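Local coordinates for protein beta-N-acetylhexosaminidase (Streptomyces plicatus, PDB 1JAK) that probably removes terminal N-acetylhexosamine residues from glycoconjugates by hydrolysis with substrate-assisted catalysis, as a family 20 beta-N-acetylhexosaminidase with an alpha/beta-barrel catalytic domain, at residues A[226-230]-A[231-235]; A[445-449]-A[450-454]. One frame throughout, in Å; residues are numbered along the deposited sequence.

Interaction 1 (A[226-230]-A[231-235])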
ATOM      1  N   GLY A 226      -9.051  -7.207  18.887  1.00  9.01           N
ATOM      2  CA  GLY A 226      -7.755  -6.602  19.120  1.00  7.13           C
ATOM      3  C   GLY A 226      -7.722  -5.142  18.716  1.00  6.96           C
ATOM      4  O   GLY A 226      -8.657  -4.637  18.100  1.00  7.13           O
ATOM      5  N   TYR A 227      -6.650  -4.453  19.083  1.00  7.03           N
ATOM      6  CA  TYR A 227      -6.489  -3.050  18.721  1.00  6.98           C
ATOM      7  C   TYR A 227      -5.059  -2.656  19.023  1.00  7.55           C
ATOM      8  O   TYR A 227      -4.347  -3.381  19.723  1.00  8.73           O
ATOM      9  CB  TYR A 227      -7.459  -2.155  19.506  1.00  6.64           C
ATOM     10  CG  TYR A 227      -7.230  -2.136  21.002  1.00  5.71           C
ATOM     11  CD1 TYR A 227      -6.295  -1.271  21.578  1.00  6.63           C
ATOM     12  CD2 TYR A 227      -7.932  -3.003  21.839  1.00  7.58           C
ATOM     13  CE1 TYR A 227      -6.063  -1.277  22.956  1.00  8.39           C
ATOM     14  CE2 TYR A 227      -7.710  -3.016  23.212  1.00  9.16           C
ATOM     15  CZ  TYR A 227      -6.776  -2.154  23.763  1.00 10.09           C
ATOM     16  OH  TYR A 227      -6.557  -2.183  25.123  1.00 11.77           O
ATOM     17  N   TYR A 228      -4.637  -1.520  18.485  1.00  7.81           N
ATOM     18  CA  TYR A 228      -3.288  -1.039  18.726  1.00  7.52           C
ATOM     19  C   TYR A 228      -3.285   0.012  19.808  1.00  8.20           C
ATOM     20  O   TYR A 228      -4.126   0.908  19.813  1.00  8.84           O
ATOM     21  CB  TYR A 228      -2.691  -0.382  17.482  1.00  7.46           C
ATOM     22  CG  TYR A 228      -2.784  -1.203  16.232  1.00  5.98           C
ATOM     23  CD1 TYR A 228      -2.219  -2.472  16.165  1.00  8.10           C
ATOM     24  CD2 TYR A 228      -3.449  -0.711  15.109  1.00  7.28           C
ATOM     25  CE1 TYR A 228      -2.316  -3.234  15.011  1.00  7.59           C
ATOM     26  CE2 TYR A 228      -3.551  -1.466  13.953  1.00  7.45           C
ATOM     27  CZ  TYR A 228      -2.987  -2.726  13.911  1.00  8.75           C
ATOM     28  OH  TYR A 228      -3.120  -3.485  12.777  1.00  8.60           O
ATOM     29  N   THR A 229      -2.334  -0.101  20.724  1.00  9.65           N
ATOM     30  CA  THR A 229      -2.169   0.912  21.750  1.00  9.41           C
ATOM     31  C   THR A 229      -1.488   2.031  20.966  1.00  9.97           C
ATOM     32  O   THR A 229      -1.049   1.815  19.834  1.00  9.62           O
ATOM     33  CB  THR A 229      -1.200   0.456  22.852  1.00 11.05           C
ATOM     34  OG1 THR A 229       0.032   0.033  22.252  1.00  8.29           O
ATOM     35  CG2 THR A 229      -1.792  -0.686  23.653  1.00  9.74           C
ATOM     36  N   LYS A 230      -1.395   3.219  21.552  1.00 10.18           N
ATOM     37  CA  LYS A 230      -0.729   4.332  20.883  1.00 12.01           C
ATOM     38  C   LYS A 230       0.705   3.910  20.551  1.00 11.04           C
ATOM     39  O   LYS A 230       1.213   4.200  19.467  1.00 11.61           O
ATOM     40  CB  LYS A 230      -0.682   5.552  21.802  1.00 14.20           C
ATOM     41  CG  LYS A 230      -2.019   5.994  22.361  1.00 21.31           C
ATOM     42  CD  LYS A 230      -2.791   6.833  21.377  1.00 24.36           C
ATOM     43  CE  LYS A 230      -3.928   7.571  22.069  1.00 25.06           C
ATOM     44  NZ  LYS A 230      -4.709   8.374  21.095  1.00 27.81           N
ATOM     45  N   ALA A 231       1.350   3.224  21.493  1.00 11.32           N
ATOM     46  CA  ALA A 231       2.727   2.771  21.302  1.00 10.92           C
ATOM     47  C   ALA A 231       2.851   1.810  20.125  1.00 11.37           C
ATOM     48  O   ALA A 231       3.772   1.925  19.316  1.00 10.71           O
ATOM     49  CB  ALA A 231       3.240   2.101  22.574  1.00 13.37           C
ATOM     50  N   GLU A 232       1.935   0.850  20.037  1.00 10.15           N
ATOM     51  CA  GLU A 232       1.971  -0.105  18.933  1.00  9.85           C
ATOM     52  C   GLU A 232       1.788   0.619  17.613  1.00  9.27           C
ATOM     53  O   GLU A 232       2.466   0.319  16.633  1.00  8.59           O
ATOM     54  CB  GLU A 232       0.875  -1.161  19.081  1.00  8.68           C
ATOM     55  CG  GLU A 232       1.188  -2.234  20.101  1.00 10.97           C
ATOM     56  CD  GLU A 232       0.083  -3.257  20.204  1.00 13.88           C
ATOM     57  OE1 GLU A 232      -1.044  -2.863  20.557  1.00 15.05           O
ATOM     58  OE2 GLU A 232       0.344  -4.449  19.932  1.00 18.29           O
ATOM     59  N   TYR A 233       0.862   1.573  17.588  1.00  9.67           N
ATOM     60  CA  TYR A 233       0.615   2.322  16.368  1.00  9.17           C
ATOM     61  C   TYR A 233       1.866   3.098  15.967  1.00  9.84           C
ATOM     62  O   TYR A 233       2.229   3.142  14.790  1.00  8.15           O
ATOM     63  CB  TYR A 233      -0.547   3.295  16.549  1.00 10.85           C
ATOM     64  CG  TYR A 233      -0.937   3.944  15.249  1.00 11.68           C
ATOM     65  CD1 TYR A 233      -1.590   3.211  14.259  1.00 13.92           C
ATOM     66  CD2 TYR A 233      -0.599   5.269  14.976  1.00 11.46           C
ATOM     67  CE1 TYR A 233      -1.894   3.773  13.032  1.00 15.53           C
ATOM     68  CE2 TYR A 233      -0.900   5.845  13.740  1.00 15.08           C
ATOM     69  CZ  TYR A 233      -1.547   5.084  12.777  1.00 14.87           C
ATOM     70  OH  TYR A 233      -1.843   5.625  11.552  1.00 20.84           O
ATOM     71  N   LYS A 234       2.519   3.717  16.946  1.00 10.02           N
ATOM     72  CA  LYS A 234       3.739   4.469  16.677  1.00 11.42           C
ATOM     73  C   LYS A 234       4.802   3.551  16.071  1.00 10.67           C
ATOM     74  O   LYS A 234       5.551   3.957  15.181  1.00 10.52           O
ATOM     75  CB  LYS A 234       4.285   5.093  17.966  1.00 13.20           C
ATOM     76  CG  LYS A 234       3.376   6.120  18.614  1.00 19.74           C
ATOM     77  CD  LYS A 234       4.010   6.653  19.893  1.00 23.18           C
ATOM     78  CE  LYS A 234       3.043   7.509  20.690  1.00 26.79           C
ATOM     79  NZ  LYS A 234       3.655   7.981  21.967  1.00 29.48           N
ATOM     80  N   GLU A 235       4.864   2.314  16.559  1.00 10.22           N
ATOM     81  CA  GLU A 235       5.837   1.342  16.062  1.00  9.34           C
ATOM     82  C   GLU A 235       5.529   0.957  14.617  1.00  8.75           C
ATOM     83  O   GLU A 235       6.439   0.772  13.808  1.00  7.62           O
ATOM     84  CB  GLU A 235       5.848   0.102  16.962  1.00 10.13           C
ATOM     85  CG  GLU A 235       6.726  -1.055  16.478  1.00 10.50           C
ATOM     86  CD  GLU A 235       8.184  -0.676  16.243  1.00 11.65           C
ATOM     87  OE1 GLU A 235       8.639   0.377  16.742  1.00 12.77           O
ATOM     88  OE2 GLU A 235       8.887  -1.450  15.558  1.00 13.29           O
TER
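Thr229 and Glu232 form a capping box, the reciprocal pairing of side chain and backbone that starts many helices, here at the head of helix 230-242 in the catalytic barrel. In one half of the box, Glu232 N donates to Thr229 OG1 at 3.0 Å, with an N-H...O angle of 161°. The hydroxyl is placed for this by a chi1 of 53°, which sets OG1 between the backbone N and the carbonyl carbon and leaves CG2 beside the backbone N.

Glu232 supplies the other half, and its side chain can be followed outward. CB lies 3.5 Å from Thr229 OG1 and also packs on CB of Tyr228. CG comes closer still, 3.3 Å from the same hydroxyl oxygen. Beyond CG the chain runs extended (chi2 -180°), which carries the carboxylate back past the N-cap residue: CD lies 3.9 Å from Thr229 OG1 and 4.0 Å from Thr229 N. At the tip, OE1 accepts from Thr229 N at 3.1 Å through its anti lone pair, the one turned away from OE2, and also touches Tyr228 CA. With the side chain cut back to that of an alanine, Thr229 N would probably lose its carboxylate acceptor and the N-cap residue would be freer to shift.

Regular helical bonding takes over at once, with Tyr233 N donating to Thr229 O. On the buried flank, CB of Tyr228 meets CB of Tyr233, and CD2 of Tyr228 approaches the edge of the Tyr233 ring near its plane. The Tyr228 hydroxyl is hydrogen-bonded to Phe171 O, while Tyr233 packs on Val247 and Pro249 of strand 246-250. Lys230 NZ forms a salt bridge with Glu304. One turn on, Lys234 N donates to Lys230 O at 2.9 Å, and Lys234 CG lies 3.0 Å from that same oxygen.

Interaction 2 (A[445-449]-A[450-454]). With IFG ((2R,3R,4S,5R)-2-acetamido-3,4-dihydroxy-5-hydroxymethyl-piperidine), chain F.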
ATOM      1  N   ALA A 445      -4.153  -0.128  -3.987  1.00  7.27           N
ATOM      2  CA  ALA A 445      -4.650  -1.500  -4.029  1.00  8.22           C
ATOM      3  C   ALA A 445      -5.142  -1.855  -2.628  1.00  8.73           C
ATOM      4  O   ALA A 445      -4.349  -2.211  -1.757  1.00  8.02           O
ATOM      5  CB  ALA A 445      -3.536  -2.452  -4.451  1.00  9.97           C
ATOM      6  N   PRO A 446      -6.459  -1.748  -2.388  1.00  6.96           N
ATOM      7  CA  PRO A 446      -6.999  -2.071  -1.061  1.00  6.97           C
ATOM      8  C   PRO A 446      -7.233  -3.562  -0.854  1.00  7.24           C
ATOM      9  O   PRO A 446      -7.687  -4.257  -1.763  1.00  7.23           O
ATOM     10  CB  PRO A 446      -8.326  -1.304  -1.019  1.00  7.16           C
ATOM     11  CG  PRO A 446      -8.190  -0.260  -2.114  1.00  6.36           C
ATOM     12  CD  PRO A 446      -7.454  -1.012  -3.182  1.00  7.45           C
ATOM     13  N   LEU A 447      -6.920  -4.044   0.344  1.00  6.40           N
ATOM     14  CA  LEU A 447      -7.149  -5.443   0.682  1.00  5.99           C
ATOM     15  C   LEU A 447      -8.114  -5.477   1.862  1.00  6.69           C
ATOM     16  O   LEU A 447      -7.722  -5.254   3.012  1.00  5.89           O
ATOM     17  CB  LEU A 447      -5.836  -6.152   1.051  1.00  6.07           C
ATOM     18  CG  LEU A 447      -5.961  -7.636   1.434  1.00  6.44           C
ATOM     19  CD1 LEU A 447      -6.712  -8.407   0.349  1.00  7.10           C
ATOM     20  CD2 LEU A 447      -4.565  -8.227   1.639  1.00  7.95           C
ATOM     21  N   TRP A 448      -9.385  -5.731   1.560  1.00  5.53           N
ATOM     22  CA  TRP A 448     -10.429  -5.810   2.575  1.00  5.75           C
ATOM     23  C   TRP A 448     -10.383  -7.193   3.212  1.00  6.03           C
ATOM     24  O   TRP A 448     -10.039  -8.174   2.552  1.00  6.50           O
ATOM     25  CB  TRP A 448     -11.787  -5.533   1.930  1.00  4.81           C
ATOM     26  CG  TRP A 448     -11.834  -4.159   1.331  1.00  6.29           C
ATOM     27  CD1 TRP A 448     -11.722  -3.829   0.009  1.00  6.45           C
ATOM     28  CD2 TRP A 448     -11.951  -2.924   2.046  1.00  4.66           C
ATOM     29  NE1 TRP A 448     -11.762  -2.460  -0.142  1.00  5.79           N
ATOM     30  CE2 TRP A 448     -11.902  -1.882   1.093  1.00  4.78           C
ATOM     31  CE3 TRP A 448     -12.092  -2.597   3.401  1.00  4.52           C
ATOM     32  CZ2 TRP A 448     -11.992  -0.532   1.452  1.00  4.30           C
ATOM     33  CZ3 TRP A 448     -12.184  -1.255   3.760  1.00  5.97           C
ATOM     34  CH2 TRP A 448     -12.133  -0.239   2.786  1.00  4.28           C
ATOM     35  N   THR A 449     -10.744  -7.289   4.488  1.00  6.28           N
ATOM     36  CA  THR A 449     -10.626  -8.579   5.153  1.00  6.76           C
ATOM     37  C   THR A 449     -11.856  -9.306   5.690  1.00  5.67           C
ATOM     38  O   THR A 449     -11.744 -10.095   6.626  1.00  7.01           O
ATOM     39  CB  THR A 449      -9.567  -8.490   6.278  1.00  7.38           C
ATOM     40  OG1 THR A 449      -9.906  -7.436   7.188  1.00  7.28           O
ATOM     41  CG2 THR A 449      -8.195  -8.198   5.679  1.00  8.29           C
ATOM     42  N   GLU A 450     -13.023  -9.071   5.098  1.00  6.49           N
ATOM     43  CA  GLU A 450     -14.213  -9.784   5.551  1.00  6.73           C
ATOM     44  C   GLU A 450     -13.978 -11.294   5.527  1.00  7.02           C
ATOM     45  O   GLU A 450     -14.477 -12.018   6.389  1.00  6.94           O
ATOM     46  CB  GLU A 450     -15.419  -9.485   4.652  1.00  7.18           C
ATOM     47  CG  GLU A 450     -16.167  -8.210   4.979  1.00  8.33           C
ATOM     48  CD  GLU A 450     -15.666  -7.003   4.214  1.00  8.25           C
ATOM     49  OE1 GLU A 450     -14.539  -7.046   3.677  1.00  7.67           O
ATOM     50  OE2 GLU A 450     -16.408  -6.003   4.160  1.00  9.62           O
ATOM     51  N   THR A 451     -13.215 -11.759   4.538  1.00  6.94           N
ATOM     52  CA  THR A 451     -12.963 -13.192   4.359  1.00  7.88           C
ATOM     53  C   THR A 451     -11.557 -13.694   4.683  1.00  7.74           C
ATOM     54  O   THR A 451     -11.281 -14.885   4.534  1.00  8.60           O
ATOM     55  CB  THR A 451     -13.252 -13.618   2.898  1.00  7.98           C
ATOM     56  OG1 THR A 451     -12.203 -13.137   2.043  1.00  8.73           O
ATOM     57  CG2 THR A 451     -14.578 -13.042   2.424  1.00  9.23           C
ATOM     58  N   LEU A 452     -10.679 -12.801   5.128  1.00  6.53           N
ATOM     59  CA  LEU A 452      -9.291 -13.163   5.404  1.00  6.51           C
ATOM     60  C   LEU A 452      -8.936 -13.004   6.878  1.00  8.38           C
ATOM     61  O   LEU A 452      -9.050 -11.916   7.434  1.00  7.24           O
ATOM     62  CB  LEU A 452      -8.377 -12.291   4.540  1.00  6.10           C
ATOM     63  CG  LEU A 452      -8.857 -12.205   3.082  1.00  5.93           C
ATOM     64  CD1 LEU A 452      -8.057 -11.158   2.326  1.00  5.97           C
ATOM     65  CD2 LEU A 452      -8.733 -13.565   2.414  1.00  6.07           C
ATOM     66  N   SER A 453      -8.483 -14.091   7.498  1.00  9.47           N
ATOM     67  CA  SER A 453      -8.149 -14.063   8.915  1.00 10.33           C
ATOM     68  C   SER A 453      -6.698 -14.376   9.277  1.00 11.78           C
ATOM     69  O   SER A 453      -6.331 -14.321  10.451  1.00 13.84           O
ATOM     70  CB  SER A 453      -9.084 -15.005   9.678  1.00 12.50           C
ATOM     71  OG  SER A 453      -9.014 -16.319   9.161  1.00 16.08           O
ATOM     72  N   ASP A 454      -5.870 -14.721   8.297  1.00  8.92           N
ATOM     73  CA  ASP A 454      -4.469 -14.985   8.608  1.00 10.60           C
ATOM     74  C   ASP A 454      -3.546 -14.465   7.512  1.00  9.35           C
ATOM     75  O   ASP A 454      -3.971 -14.263   6.372  1.00  8.34           O
ATOM     76  CB  ASP A 454      -4.227 -16.478   8.874  1.00 13.78           C
ATOM     77  CG  ASP A 454      -4.360 -17.328   7.639  1.00 15.32           C
ATOM     78  OD1 ASP A 454      -3.617 -17.083   6.664  1.00 18.66           O
ATOM     79  OD2 ASP A 454      -5.201 -18.253   7.651  1.00 18.95           O
TER
HETATM   80  N1  IFG F 601     -16.946  -1.786   0.089  1.00  7.82           N
HETATM   81  C2  IFG F 601     -16.589  -1.240   1.424  1.00  7.93           C
HETATM   82  C3  IFG F 601     -15.437  -2.009   2.189  1.00  7.19           C
HETATM   83  C4  IFG F 601     -15.489  -3.542   2.018  1.00  7.77           C
HETATM   84  C5  IFG F 601     -15.564  -3.860   0.523  1.00  7.32           C
HETATM   85  C6  IFG F 601     -15.572  -5.343   0.168  1.00  7.71           C
HETATM   86  C7  IFG F 601     -15.288   0.561   0.365  1.00  7.39           C
HETATM   87  C8  IFG F 601     -14.814   1.978   0.172  1.00  6.95           C
HETATM   88  C9  IFG F 601     -16.784  -3.227  -0.159  1.00  6.67           C
HETATM   89  N2  IFG F 601     -16.220   0.187   1.292  1.00  6.65           N
HETATM   90  O7  IFG F 601     -14.802  -0.281  -0.377  1.00  6.85           O
HETATM   91  O3  IFG F 601     -15.494  -1.684   3.572  1.00  6.78           O
HETATM   92  O4  IFG F 601     -16.666  -4.033   2.659  1.00  9.48           O
HETATM   93  O6  IFG F 601     -15.136  -5.558  -1.170  1.00  6.35           O
HETATM   94  O   HOH W   1     -11.839 -10.355   2.280  1.00  7.89           O
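Trp448 and Glu450 bring two different kinds of contact to one sugar-like ligand, from the C-terminal end of strand 440-447 in the alpha/beta barrel, where such enzymes carry their active sites. Face contact is the work of Trp448: the piperidine lies over one face of the indole, with C3 of the inhibitor 3.4 Å above the ring plane and over its centre, a CH-pi platform of the kind common in carbohydrate sites. His194 meets the same indole edge-to-face.

Among the polar contacts, the ligand O4 donates to Glu450 OE2 in a very short bond of 2.5 Å. A bend at chi2 (91°) folds the carboxylate back toward the tryptophan, so that OE1 lies 3.6 Å from Trp448 CB. The turn beyond the strand is closed more loosely, by a weak bond of 3.3 Å from Leu452 N to Thr449 O, an oxygen that also accepts from His169. A water bridges the backbone, donating to Trp448 O at 2.8 Å and accepting from Thr451 N.

The apolar part joins strand to turn: Leu447 and Leu452 cross at about a right angle, with their CD1 atoms 3.6 Å apart.

Both contacts are local and belong to the same catalytic domain, yet they lie at different places round the barrel, one at the start of an outer helix, the other at the end of a strand. Their centres lie 20 Å apart and their nearest atoms about 10 Å, so they do not touch. Interaction 1 starts helix 230-242, which leads into strand 246-250; interaction 2 takes in the end of strand 440-447 and the turn after it, three places along in the parallel sheet, with strands 190-194 and 159-165 between. Only interaction 2 reaches the inhibitor directly, joining Asp319, Glu320, Tyr399, Asp401 and Trp414 in the pocket. Both contacts hydrogen-bond to the loop between strand 159-165 and helix 173-184.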